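Local coordinates for protein invasin (Yersinia enterocolitica, PDB 1P9H) that is the collagen-binding head domain of the trimeric outer-membrane adhesin YadA, a protein that promotes bacterial attachment to and invasion of host cells, at residues G82-I88 / D97-G103. Coordinates in Å, arbitrary orientation, origin at the centre of the assembly. Where two conformers were deposited one is given. Residue numbers count along the deposited sequence, not the author numbering.
Sequences GVNSVAI and DSAVTYG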
# COMPACT_ATOMS: atom_id res chain seq x y z
N GLY A 82 -10.48 15.15 -5.98
CA GLY A 82 -10.08 15.97 -4.85
C GLY A 82 -8.79 16.75 -4.93
O GLY A 82 -7.89 16.44 -5.71
N VAL A 83 -8.71 17.79 -4.11
CA VAL A 83 -7.51 18.61 -4.03
C VAL A 83 -6.42 17.66 -3.55
O VAL A 83 -6.63 16.90 -2.60
CB VAL A 83 -7.68 19.75 -3.02
CG1 VAL A 83 -6.38 20.51 -2.85
CG2 VAL A 83 -8.79 20.68 -3.48
N ASN A 84 -5.27 17.69 -4.21
CA ASN A 84 -4.13 16.85 -3.84
C ASN A 84 -4.39 15.34 -3.90
O ASN A 84 -3.63 14.58 -3.31
CB ASN A 84 -3.63 17.19 -2.44
CG ASN A 84 -3.08 18.59 -2.34
OD1 ASN A 84 -2.42 19.07 -3.26
ND2 ASN A 84 -3.33 19.25 -1.21
N SER A 85 -5.45 14.92 -4.58
CA SER A 85 -5.74 13.49 -4.66
C SER A 85 -4.89 12.83 -5.74
O SER A 85 -4.40 13.49 -6.66
CB SER A 85 -7.23 13.24 -4.93
OG SER A 85 -7.64 13.80 -6.17
N VAL A 86 -4.72 11.52 -5.62
CA VAL A 86 -3.91 10.76 -6.56
C VAL A 86 -4.63 9.48 -6.97
O VAL A 86 -5.01 8.68 -6.12
CB VAL A 86 -2.55 10.37 -5.93
CG1 VAL A 86 -1.70 9.62 -6.94
CG2 VAL A 86 -1.83 11.63 -5.44
N ALA A 87 -4.82 9.29 -8.27
CA ALA A 87 -5.49 8.10 -8.78
C ALA A 87 -4.71 7.53 -9.96
O ALA A 87 -4.54 8.20 -10.97
CB ALA A 87 -6.91 8.45 -9.23
N ILE A 88 -4.22 6.31 -9.81
CA ILE A 88 -3.47 5.67 -10.89
C ILE A 88 -4.02 4.29 -11.16
O ILE A 88 -4.20 3.48 -10.25
CB ILE A 88 -1.97 5.59 -10.58
CG1 ILE A 88 -1.40 7.01 -10.49
CG2 ILE A 88 -1.24 4.79 -11.67
CD1 ILE A 88 0.11 7.07 -10.34
N ASP A 97 -10.74 14.96 -1.29
CA ASP A 97 -9.46 15.59 -1.07
C ASP A 97 -8.46 14.62 -0.46
O ASP A 97 -8.81 13.82 0.41
CB ASP A 97 -9.60 16.81 -0.15
CG ASP A 97 -10.42 17.92 -0.76
OD1 ASP A 97 -10.63 17.91 -1.99
OD2 ASP A 97 -10.85 18.82 -0.00
N SER A 98 -7.22 14.70 -0.93
CA SER A 98 -6.12 13.88 -0.42
C SER A 98 -6.23 12.37 -0.58
O SER A 98 -5.33 11.64 -0.18
CB SER A 98 -5.88 14.20 1.05
OG SER A 98 -5.65 15.59 1.23
N ALA A 99 -7.32 11.89 -1.16
CA ALA A 99 -7.50 10.45 -1.35
C ALA A 99 -6.46 9.89 -2.30
O ALA A 99 -6.02 10.58 -3.23
CB ALA A 99 -8.90 10.16 -1.89
N VAL A 100 -6.04 8.65 -2.07
CA VAL A 100 -5.08 8.01 -2.95
C VAL A 100 -5.62 6.64 -3.34
O VAL A 100 -6.12 5.88 -2.51
CB VAL A 100 -3.68 7.84 -2.30
CG1 VAL A 100 -3.17 9.18 -1.81
CG2 VAL A 100 -3.73 6.83 -1.17
N THR A 101 -5.55 6.34 -4.64
CA THR A 101 -6.02 5.07 -5.16
C THR A 101 -4.99 4.54 -6.15
O THR A 101 -4.42 5.30 -6.93
CB THR A 101 -7.37 5.20 -5.90
OG1 THR A 101 -7.28 6.22 -6.90
CG2 THR A 101 -8.48 5.54 -4.92
N TYR A 102 -4.76 3.23 -6.11
CA TYR A 102 -3.79 2.61 -7.00
C TYR A 102 -4.30 1.25 -7.45
O TYR A 102 -4.43 0.34 -6.64
CB TYR A 102 -2.47 2.44 -6.25
CG TYR A 102 -1.29 2.08 -7.12
CD1 TYR A 102 -0.70 0.81 -7.05
CD2 TYR A 102 -0.73 3.02 -7.98
CE1 TYR A 102 0.42 0.49 -7.82
CE2 TYR A 102 0.38 2.71 -8.76
CZ TYR A 102 0.95 1.45 -8.67
OH TYR A 102 2.07 1.17 -9.42
N GLY A 103 -4.60 1.13 -8.74
CA GLY A 103 -5.10 -0.12 -9.27
C GLY A 103 -6.35 0.06 -10.11
O GLY A 103 -7.08 1.04 -9.96
O HOH W 1 -2.91 12.39 -1.88
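Successive coils of the left-handed parallel beta-roll of the YadA head meet here, starting from the type II turn G82–S85. That turn is closed by S85 N to G82 O (3.1 Å) and reinforced by S85 OG to the same carbonyl (2.7 Å). Within it, the amide of V83 donates to D97 OD1 (2.9 Å), so the aspartate side chain reaches back to the preceding coil, while V83 O accepts S98 N at 2.8 Å. The carbonyl of N84 takes a water (2.7 Å to N84 O) that also binds S98 O more weakly. Regular parallel pairing then begins: V86 N bonds to A99 O (2.9 Å) and V86 O to T101 N (2.8 Å), I88 N to T101 O (3.1 Å) and I88 O to G103 N (2.8 Å). The bridges V86–V100, A87–T101 and I88–Y102 thus stay in step, with strand axes 4.7 Å apart and only 8° from parallel. Side chains alternate: on one face A87 CB and T101 OG1 lie 3.2 Å apart, whereas V86 packs on V100 and I88 CB meets Y102 CD2 (3.9 Å) on the other. Strands 72-74 and 113-115 continue the sheet on either side. The A87–T101 face turns inward onto A94 of strand 93-94, where T101 OG1 bonds S92 OG, and the face bearing V86, I88, V100 and Y102 packs against the other two subunits, Y102 OH bonding T101 O of the third subunit.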